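Local structure of N-acetyltransferase domain-containing protein (Deinococcus radiodurans, 3S6F) at residues 38-43 and 61-66; 65-70 and 75-80; 90-95 and 121-126. The protein binds coenzyme A and probably transfers an acetyl group from acetyl-CoA to an amine of a substrate not yet identified. All coordinates share one frame; numbering follows the deposited sequence.

All three contacts belong to one GNAT fold. Contacts 1 and 2 share Asn65 and Ala66 of strand 60-68, and their centres are about 10 Å apart. Contact 1 packs helix 37-46 on that strand, and contact 2 joins the strand to its hairpin partner 73-81. They also meet where Phe63 CE2 lies 3.7 Å from Leu78 CB. Contact 3 is about 14 Å from contact 2, centre to centre, on the helix that follows strand 73-81. Ile76 CD1 and Met95 CE, 3.8 Å apart, join these two. Contacts 2 and 3 both hold coenzyme A. Leu79 binds its pantetheine arm, while Gly91 and Ser92 bind its diphosphate. All three contacts touch the second subunit.

Contact 1: 38-43 and 61-66; sequences ETLWRI and IGFVNA
Leu40 of helix 37-46 rests on the aromatic ring of Phe63 in strand 60-68. This is helix-on-sheet packing within the GNAT fold, between an early helix and a central strand of the mixed sheet. The contact is small, burying 143 Å² over both sides, and Leu40 and Phe63 supply most of it.

The two side chains approach from opposite directions. The CG of Leu40 is anti to its own backbone nitrogen (chi1 180°), which carries the branched end across to the strand. Methyl CD1 then sits over one face of the ring. Leu40 CD1 is 4.2 Å from the centroid of the Phe63 ring and 26° off the ring normal, a CH-pi contact. It meets the outer end of the ring: Leu40 CD1 is 3.9 Å from both CZ and CE2 of Phe63. The other methyl, CD2, lies near Phe63 CE1. Phe27 also packs on Leu40 and meets the Phe63 ring edge-to-face. Leu78 of the neighbouring strand touches the same ring, so Phe63 is enclosed by several apolar groups.

One helical turn further on, Ile43 meets Asn65. Here the packing is apolar against polar. Methyl CG2 of Ile43 approaches the amide nitrogen ND2 of Asn65 at 3.7 Å. No direct hydrogen bond crosses between helix and strand. Ile71 of the second subunit packs on Ile43, so this end of the contact borders the subunit interface.

A water bridges the two elements instead. It donates to the backbone carbonyl of Ile43 and accepts from the side-chain amide of Asn65. The amide thus has a polar partner although the residue is buried. Both bonds are of ordinary length: the water oxygen is 2.8 Å from Ile43 O and 2.9 Å from Asn65 ND2.

Contact 2: 65-70 and 75-80; sequences NALSDG and SIPLLE. With COA (coenzyme A), chain B.
Residues 65-67 and 75-78 run roughly antiparallel, their end-to-end directions 151° apart, with Leu67 and Ser75 as a hydrogen-bonded pair. Leu67 N donates to Ser75 O at 2.8 Å, and Ser75 N returns a bond of 2.9 Å to Leu67 O. Beyond Pro77 the pairing resumes, with Asn65 N bonded to Leu78 O at 3.2 Å.

Asn65 fills the irregular part between these bonds. Its CG lies between the backbone nitrogen and the carbonyl carbon (chi1 69°), and OD1 thereby reaches the next strand. Asn65 OD1 accepts a weak bond from Leu78 N at 3.0 Å, with an angle of 130° at the hydrogen. The Asn65 and Pro77 side chains cross at about a right angle. Pro77 CD also approaches Asn65 O, a buried carbonyl with no hydrogen-bonding partner in the model.

Leu67 CG meets Pro77 CG at 3.8 Å. Leu67 and Ser75 point to the same face of the sheet. Methyl CD1 of Leu67 lies beside Ser75 OG, whose hydrogen bond goes to Ser75 OG of the second subunit. Ala73 of that subunit packs on Leu67 and Pro77.

After the break, Leu79 O accepts a bond of 2.9 Å from N4P of coenzyme A. An interrupted strand that offers its backbone to the pantetheine arm is characteristic of the acyl-CoA site of GNAT proteins.

Contact 3: 90-95 and 121-126; sequences LGSELM and ERLGLK. With COA (coenzyme A), chain B.
Leu123 packs against Met95 and Ser92 on helix 90-102, the helix that follows the coenzyme A-binding loop in the GNAT fold. Leu123 lies just past helix 117-122, whose end forms a Schellman motif with Gly124 at positive phi.

The tight part is apolar. The two methyls of Leu123 reach Ser92 and Met95, about one turn apart on the helix. Leu123 CD1 is 3.7 Å from Met95 CB and also touches Met95 CG, where the two side chains cross at about a right angle. Leu123 CD2 is 4.0 Å from both O and CB of Ser92. Met95 is present as selenomethionine. Its chain bends at chi2 and chi3 (-66° and -64°), turning the CE methyl toward Leu125. That approach is slack, with 4.5 Å between Met95 CE and Leu125 CD2. Ile76 and Leu79 of strand 73-81 also pack on Met95.

The other side opens to solvent and to the cofactor. Arg122 is exposed and makes no contact with residues 90-95. Its guanidinium lies obliquely near the ribose of coenzyme A. The approach of Arg122 NH1 to COA O2B is long, at 3.5 Å, and doubtful because the side chain has an alternate conformer.

The first turn of helix 90-102 grips the diphosphate. Gly91 N donates to COA O5A at 2.8 Å. The partial positive charge of the helix start probably helps to hold the phosphates. Ser92 meets the other phosphate twice: COA O1A accepts from Ser92 N at 3.2 Å and from Ser92 OG at 2.6 Å.

Contact 1: 38-43 and 61-66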
# COMPACT_ATOMS: atom_id res chain seq x y z
N GLU A 38 -15.23 -15.67 -4.28
CA GLU A 38 -15.99 -14.53 -4.78
C GLU A 38 -15.40 -13.22 -4.27
O GLU A 38 -15.24 -12.24 -5.03
CB GLU A 38 -17.46 -14.64 -4.36
CG GLU A 38 -18.22 -15.81 -5.02
CD GLU A 38 -17.89 -17.25 -4.50
OE1 GLU A 38 -17.33 -17.50 -3.36
OE2 GLU A 38 -18.23 -18.20 -5.29
N THR A 39 -15.02 -13.17 -2.99
CA THR A 39 -14.37 -12.01 -2.44
C THR A 39 -13.01 -11.77 -3.05
O THR A 39 -12.63 -10.63 -3.32
CB THR A 39 -14.35 -12.04 -0.91
OG1 THR A 39 -15.72 -12.07 -0.47
CG2 THR A 39 -13.63 -10.82 -0.33
N LEU A 40 -12.23 -12.82 -3.26
CA LEU A 40 -10.95 -12.69 -3.94
C LEU A 40 -11.11 -12.06 -5.32
O LEU A 40 -10.33 -11.20 -5.71
CB LEU A 40 -10.20 -14.03 -3.97
CG LEU A 40 -8.83 -14.00 -4.67
CD1 LEU A 40 -7.90 -12.92 -4.15
CD2 LEU A 40 -8.16 -15.38 -4.56
N TRP A 41 -12.14 -12.48 -6.05
CA TRP A 41 -12.40 -11.88 -7.35
C TRP A 41 -12.58 -10.37 -7.19
O TRP A 41 -12.01 -9.56 -7.93
CB TRP A 41 -13.64 -12.56 -7.97
CG TRP A 41 -13.83 -12.35 -9.45
CD1 TRP A 41 -13.55 -13.26 -10.42
CD2 TRP A 41 -14.31 -11.18 -10.11
NE1 TRP A 41 -13.81 -12.74 -11.64
CE2 TRP A 41 -14.30 -11.48 -11.50
CE3 TRP A 41 -14.76 -9.93 -9.70
CZ2 TRP A 41 -14.69 -10.58 -12.45
CZ3 TRP A 41 -15.16 -9.03 -10.67
CH2 TRP A 41 -15.08 -9.36 -12.04
N ARG A 42 -13.37 -9.95 -6.21
CA ARG A 42 -13.58 -8.51 -5.97
C ARG A 42 -12.30 -7.79 -5.54
O ARG A 42 -12.04 -6.66 -5.98
CB ARG A 42 -14.71 -8.26 -4.98
CG ARG A 42 -16.08 -8.76 -5.42
CD ARG A 42 -17.20 -8.33 -4.40
NE ARG A 42 -17.04 -8.91 -3.02
CZ ARG A 42 -16.77 -8.27 -1.87
NH1 ARG A 42 -16.60 -6.95 -1.82
NH2 ARG A 42 -16.65 -8.98 -0.75
N ILE A 43 -11.50 -8.45 -4.70
CA ILE A 43 -10.20 -7.88 -4.31
C ILE A 43 -9.33 -7.60 -5.53
O ILE A 43 -8.76 -6.52 -5.67
CB ILE A 43 -9.49 -8.82 -3.27
CG1 ILE A 43 -10.22 -8.79 -1.93
CG2 ILE A 43 -8.03 -8.44 -3.12
CD1 ILE A 43 -9.82 -9.90 -0.97
N ILE A 61 -3.47 -20.74 -9.99
CA ILE A 61 -2.68 -21.42 -8.98
C ILE A 61 -1.67 -20.49 -8.30
O ILE A 61 -1.03 -20.89 -7.34
CB ILE A 61 -2.06 -22.76 -9.46
CG1 ILE A 61 -1.14 -22.53 -10.66
CG2 ILE A 61 -3.15 -23.80 -9.79
CD1 ILE A 61 0.18 -21.79 -10.39
N GLY A 62 -1.59 -19.23 -8.75
CA GLY A 62 -0.79 -18.23 -8.03
C GLY A 62 -1.31 -16.88 -8.37
O GLY A 62 -1.81 -16.67 -9.49
N PHE A 63 -1.17 -15.93 -7.44
CA PHE A 63 -1.56 -14.55 -7.73
C PHE A 63 -0.75 -13.62 -6.89
O PHE A 63 -0.18 -13.97 -5.85
CB PHE A 63 -3.07 -14.29 -7.53
CG PHE A 63 -3.48 -14.13 -6.09
CD1 PHE A 63 -3.71 -15.21 -5.28
CD2 PHE A 63 -3.58 -12.86 -5.55
CE1 PHE A 63 -4.04 -15.04 -3.96
CE2 PHE A 63 -3.96 -12.70 -4.24
CZ PHE A 63 -4.15 -13.78 -3.44
N VAL A 64 -0.74 -12.36 -7.31
CA VAL A 64 -0.19 -11.23 -6.55
C VAL A 64 -1.04 -10.02 -6.90
O VAL A 64 -1.44 -9.84 -8.06
CB VAL A 64 1.29 -11.00 -6.88
CG1 VAL A 64 1.53 -10.71 -8.36
CG2 VAL A 64 1.92 -9.95 -6.00
N ASN A 65 -1.30 -9.16 -5.92
CA ASN A 65 -1.99 -7.91 -6.18
C ASN A 65 -1.18 -6.72 -5.71
O ASN A 65 -0.22 -6.86 -4.95
CB ASN A 65 -3.41 -7.87 -5.57
CG ASN A 65 -3.42 -7.81 -4.04
OD1 ASN A 65 -2.52 -8.34 -3.39
ND2 ASN A 65 -4.50 -7.24 -3.49
N ALA A 66 -1.61 -5.52 -6.11
CA ALA A 66 -0.91 -4.31 -5.72
C ALA A 66 -1.89 -3.15 -5.67
O ALA A 66 -2.80 -3.02 -6.51
CB ALA A 66 0.26 -3.98 -6.64
O HOH W 1 -6.60 -5.43 -4.22

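Contact 2: 65-70 and 75-80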
# COMPACT_ATOMS: atom_id res chain seq x y z
N ASN A 65 -1.30 -9.16 -5.92
CA ASN A 65 -1.99 -7.91 -6.18
C ASN A 65 -1.18 -6.72 -5.71
O ASN A 65 -0.22 -6.86 -4.95
CB ASN A 65 -3.41 -7.87 -5.57
CG ASN A 65 -3.42 -7.81 -4.04
OD1 ASN A 65 -2.52 -8.34 -3.39
ND2 ASN A 65 -4.50 -7.24 -3.49
N ALA A 66 -1.61 -5.52 -6.11
CA ALA A 66 -0.91 -4.31 -5.72
C ALA A 66 -1.89 -3.15 -5.67
O ALA A 66 -2.80 -3.02 -6.51
CB ALA A 66 0.26 -3.98 -6.64
N LEU A 67 -1.63 -2.27 -4.71
CA LEU A 67 -2.26 -0.95 -4.59
C LEU A 67 -1.27 0.06 -5.14
O LEU A 67 -0.06 -0.12 -4.98
CB LEU A 67 -2.54 -0.64 -3.12
CG LEU A 67 -3.16 -1.77 -2.29
CD1 LEU A 67 -3.32 -1.31 -0.83
CD2 LEU A 67 -4.47 -2.33 -2.87
N SER A 68 -1.74 1.14 -5.75
CA SER A 68 -0.83 2.12 -6.32
C SER A 68 -1.54 3.45 -6.53
O SER A 68 -2.75 3.48 -6.77
CB SER A 68 -0.36 1.61 -7.69
OG SER A 68 0.61 2.50 -8.22
N ASP A 69 -0.78 4.56 -6.49
CA ASP A 69 -1.27 5.84 -6.96
C ASP A 69 -0.76 6.19 -8.37
O ASP A 69 -1.13 7.23 -8.88
CB ASP A 69 -0.99 6.97 -5.95
CG ASP A 69 0.46 7.24 -5.67
OD1 ASP A 69 1.34 6.87 -6.51
OD2 ASP A 69 0.73 7.81 -4.57
N GLY A 70 0.08 5.32 -8.94
CA GLY A 70 0.57 5.57 -10.28
C GLY A 70 1.55 6.69 -10.43
O GLY A 70 1.98 7.00 -11.56
N SER A 75 1.99 -0.62 -2.97
CA SER A 75 2.23 -1.68 -2.00
C SER A 75 1.60 -2.98 -2.46
O SER A 75 0.63 -2.99 -3.21
CB SER A 75 1.73 -1.31 -0.62
OG SER A 75 0.29 -1.25 -0.60
N ILE A 76 2.16 -4.08 -1.97
CA ILE A 76 1.80 -5.43 -2.41
C ILE A 76 1.15 -6.19 -1.25
O ILE A 76 1.87 -6.70 -0.40
CB ILE A 76 3.01 -6.18 -2.98
CG1 ILE A 76 3.55 -5.37 -4.23
CG2 ILE A 76 2.64 -7.62 -3.36
CD1 ILE A 76 4.87 -5.81 -4.81
N PRO A 77 -0.19 -6.20 -1.16
CA PRO A 77 -0.80 -6.84 -0.00
C PRO A 77 -0.67 -8.35 0.08
O PRO A 77 -0.50 -8.89 1.17
CB PRO A 77 -2.29 -6.42 -0.12
CG PRO A 77 -2.26 -5.15 -0.93
CD PRO A 77 -1.16 -5.41 -1.93
N LEU A 78 -0.84 -9.02 -1.06
CA LEU A 78 -0.97 -10.48 -1.12
C LEU A 78 -0.12 -11.06 -2.22
O LEU A 78 -0.12 -10.57 -3.35
CB LEU A 78 -2.43 -10.88 -1.38
CG LEU A 78 -3.50 -10.40 -0.39
CD1 LEU A 78 -4.89 -10.66 -0.98
CD2 LEU A 78 -3.32 -11.04 1.00
N LEU A 79 0.55 -12.16 -1.90
CA LEU A 79 1.28 -13.00 -2.84
C LEU A 79 1.08 -14.44 -2.39
O LEU A 79 1.40 -14.76 -1.25
CB LEU A 79 2.77 -12.65 -2.85
CG LEU A 79 3.70 -13.61 -3.62
CD1 LEU A 79 3.47 -13.51 -5.12
CD2 LEU A 79 5.16 -13.36 -3.23
N GLU A 80 0.61 -15.31 -3.27
CA GLU A 80 0.45 -16.69 -2.87
C GLU A 80 0.50 -17.59 -4.09
O GLU A 80 -0.07 -17.32 -5.14
CB GLU A 80 -0.87 -16.93 -2.14
CG GLU A 80 -0.97 -18.30 -1.49
CD GLU A 80 -2.20 -18.46 -0.60
OE1 GLU A 80 -3.06 -17.55 -0.60
OE2 GLU A 80 -2.31 -19.51 0.08
N1A COA B . 10.15 -20.10 5.00
C2A COA B . 11.42 -20.18 4.49
N3A COA B . 11.69 -19.97 3.15
C4A COA B . 10.65 -19.69 2.33
C5A COA B . 9.34 -19.64 2.81
C6A COA B . 9.09 -19.81 4.17
N6A COA B . 7.86 -19.73 4.69
N7A COA B . 8.53 -19.36 1.76
C8A COA B . 9.30 -19.26 0.65
N9A COA B . 10.61 -19.47 0.98
C1B COA B . 11.77 -19.40 0.09
C2B COA B . 12.50 -20.73 0.00
O2B COA B . 13.85 -20.40 -0.17
C3B COA B . 12.00 -21.38 -1.27
O3B COA B . 12.89 -22.32 -1.84
P3B COA B . 12.71 -23.91 -1.56
O7A COA B . 12.80 -24.09 -0.07
O8A COA B . 11.35 -24.32 -2.08
O9A COA B . 13.84 -24.57 -2.32
C4B COA B . 11.80 -20.14 -2.12
O4B COA B . 11.36 -19.13 -1.22
C5B COA B . 10.78 -20.33 -3.23
O5B COA B . 10.92 -19.27 -4.16
P1A COA B . 10.03 -19.35 -5.51
O1A COA B . 10.47 -18.19 -6.33
O2A COA B . 10.05 -20.71 -6.14
O3A COA B . 8.59 -18.99 -4.92
P2A COA B . 7.34 -19.96 -4.66
O4A COA B . 7.77 -21.15 -3.88
O5A COA B . 6.65 -20.19 -5.96
O6A COA B . 6.44 -18.97 -3.80
CBP COA B . 5.82 -17.94 -1.73
CCP COA B . 6.98 -18.32 -2.64
CDP COA B . 4.85 -17.02 -2.50
CEP COA B . 6.38 -17.18 -0.51
CAP COA B . 5.15 -19.26 -1.31
OAP COA B . 5.96 -19.97 -0.40
C9P COA B . 3.81 -19.00 -0.65
O9P COA B . 2.71 -18.86 -1.39
N8P COA B . 3.72 -18.96 0.67
C7P COA B . 2.45 -18.71 1.35
C6P COA B . 2.00 -17.24 1.31
C5P COA B . 3.14 -16.33 1.65
O5P COA B . 3.83 -16.57 2.65
N4P COA B . 3.31 -15.28 0.84
C3P COA B . 4.18 -14.17 1.15
C2P COA B . 3.31 -12.98 1.56
S1P COA B . 2.49 -13.20 3.17

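Contact 3: 90-95 and 121-126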
# COMPACT_ATOMS: atom_id res chain seq x y z
N LEU A 90 7.77 -19.73 -9.32
CA LEU A 90 6.55 -19.00 -9.69
C LEU A 90 6.32 -17.75 -8.83
O LEU A 90 5.88 -16.71 -9.34
CB LEU A 90 5.36 -19.94 -9.71
CG LEU A 90 4.05 -19.35 -10.19
CD1 LEU A 90 4.17 -18.78 -11.59
CD2 LEU A 90 2.95 -20.36 -10.07
N GLY A 91 6.57 -17.84 -7.53
CA GLY A 91 6.39 -16.68 -6.68
C GLY A 91 7.29 -15.53 -7.10
O GLY A 91 6.87 -14.38 -7.14
N SER A 92 8.55 -15.85 -7.38
CA SER A 92 9.50 -14.84 -7.85
C SER A 92 9.06 -14.24 -9.18
O SER A 92 9.17 -13.03 -9.39
CB SER A 92 10.88 -15.44 -7.97
OG SER A 92 11.39 -15.82 -6.69
N GLU A 93 8.57 -15.08 -10.07
CA GLU A 93 8.10 -14.63 -11.37
C GLU A 93 6.89 -13.70 -11.23
O GLU A 93 6.80 -12.69 -11.94
CB GLU A 93 7.79 -15.83 -12.26
CG GLU A 93 7.36 -15.46 -13.67
CD GLU A 93 8.41 -14.83 -14.53
OE1 GLU A 93 9.61 -14.98 -14.22
OE2 GLU A 93 8.04 -14.17 -15.51
N LEU A 94 5.94 -14.06 -10.36
CA LEU A 94 4.80 -13.20 -10.10
C LEU A 94 5.26 -11.84 -9.60
O LEU A 94 4.72 -10.80 -10.00
CB LEU A 94 3.86 -13.87 -9.11
CG LEU A 94 3.00 -14.99 -9.70
CD1 LEU A 94 2.36 -15.82 -8.56
CD2 LEU A 94 1.95 -14.46 -10.65
N MSE A 95 6.22 -11.83 -8.67
CA MSE A 95 6.74 -10.56 -8.18
C MSE A 95 7.39 -9.72 -9.29
O MSE A 95 7.13 -8.52 -9.41
CB MSE A 95 7.74 -10.80 -7.05
CG MSE A 95 7.13 -11.17 -5.73
SE MSE A 95 6.07 -9.74 -4.94
CE MSE A 95 7.55 -8.46 -4.68
N GLU A 121 14.63 -10.61 -0.28
CA GLU A 121 15.98 -10.08 -0.47
C GLU A 121 16.56 -10.57 -1.79
O GLU A 121 17.24 -9.80 -2.51
CB GLU A 121 16.89 -10.44 0.69
CG GLU A 121 16.51 -9.62 1.93
CD GLU A 121 17.34 -9.89 3.17
OE1 GLU A 121 17.79 -11.05 3.32
OE2 GLU A 121 17.47 -8.94 4.00
N ARG A 122 16.25 -11.82 -2.18
CA ARG A 122 16.80 -12.32 -3.44
C ARG A 122 16.21 -11.62 -4.66
O ARG A 122 16.83 -11.59 -5.73
CB ARG A 122 16.66 -13.83 -3.54
CG ARG A 122 17.63 -14.56 -2.61
CD ARG A 122 17.54 -16.10 -2.73
NE ARG A 122 17.52 -16.74 -1.40
CZ ARG A 122 16.47 -17.34 -0.85
NH1 ARG A 122 15.30 -17.47 -1.49
NH2 ARG A 122 16.59 -17.87 0.36
N LEU A 123 15.03 -11.01 -4.50
CA LEU A 123 14.42 -10.20 -5.55
C LEU A 123 14.95 -8.73 -5.60
O LEU A 123 14.52 -7.91 -6.43
CB LEU A 123 12.91 -10.18 -5.40
CG LEU A 123 12.21 -11.51 -5.65
CD1 LEU A 123 10.82 -11.53 -5.08
CD2 LEU A 123 12.16 -11.73 -7.14
N GLY A 124 15.84 -8.40 -4.67
CA GLY A 124 16.43 -7.05 -4.59
C GLY A 124 15.80 -6.11 -3.59
O GLY A 124 16.20 -4.96 -3.51
N LEU A 125 14.82 -6.58 -2.83
CA LEU A 125 14.17 -5.71 -1.86
C LEU A 125 15.04 -5.56 -0.62
O LEU A 125 15.79 -6.48 -0.27
CB LEU A 125 12.76 -6.19 -1.48
CG LEU A 125 11.69 -6.02 -2.58
CD1 LEU A 125 11.83 -6.97 -3.75
CD2 LEU A 125 10.28 -6.14 -1.96
N LYS A 126 14.96 -4.40 0.00
CA LYS A 126 15.66 -4.11 1.23
C LYS A 126 14.72 -4.12 2.40
O LYS A 126 13.51 -4.18 2.21
CB LYS A 126 16.43 -2.79 1.07
CG LYS A 126 17.50 -2.84 -0.05
CD LYS A 126 18.50 -4.02 0.07
CE LYS A 126 19.61 -3.94 -1.02
NZ LYS A 126 20.03 -5.29 -1.59
N1A COA B . 10.15 -20.10 5.00
C2A COA B . 11.42 -20.18 4.49
N3A COA B . 11.69 -19.97 3.15
C4A COA B . 10.65 -19.69 2.33
C5A COA B . 9.34 -19.64 2.81
C6A COA B . 9.09 -19.81 4.17
N6A COA B . 7.86 -19.73 4.69
N7A COA B . 8.53 -19.36 1.76
C8A COA B . 9.30 -19.26 0.65
N9A COA B . 10.61 -19.47 0.98
C1B COA B . 11.77 -19.40 0.09
C2B COA B . 12.50 -20.73 0.00
O2B COA B . 13.85 -20.40 -0.17
C3B COA B . 12.00 -21.38 -1.27
O3B COA B . 12.89 -22.32 -1.84
P3B COA B . 12.71 -23.91 -1.56
O7A COA B . 12.80 -24.09 -0.07
O8A COA B . 11.35 -24.32 -2.08
O9A COA B . 13.84 -24.57 -2.32
C4B COA B . 11.80 -20.14 -2.12
O4B COA B . 11.36 -19.13 -1.22
C5B COA B . 10.78 -20.33 -3.23
O5B COA B . 10.92 -19.27 -4.16
P1A COA B . 10.03 -19.35 -5.51
O1A COA B . 10.47 -18.19 -6.33
O2A COA B . 10.05 -20.71 -6.14
O3A COA B . 8.59 -18.99 -4.92
P2A COA B . 7.34 -19.96 -4.66
O4A COA B . 7.77 -21.15 -3.88
O5A COA B . 6.65 -20.19 -5.96
O6A COA B . 6.44 -18.97 -3.80
CBP COA B . 5.82 -17.94 -1.73
CCP COA B . 6.98 -18.32 -2.64
CDP COA B . 4.85 -17.02 -2.50
CEP COA B . 6.38 -17.18 -0.51
CAP COA B . 5.15 -19.26 -1.31
OAP COA B . 5.96 -19.97 -0.40
C9P COA B . 3.81 -19.00 -0.65
O9P COA B . 2.71 -18.86 -1.39
N8P COA B . 3.72 -18.96 0.67
C7P COA B . 2.45 -18.71 1.35
C6P COA B . 2.00 -17.24 1.31
C5P COA B . 3.14 -16.33 1.65
O5P COA B . 3.83 -16.57 2.65
N4P COA B . 3.31 -15.28 0.84
C3P COA B . 4.18 -14.17 1.15
C2P COA B . 3.31 -12.98 1.56
S1P COA B . 2.49 -13.20 3.17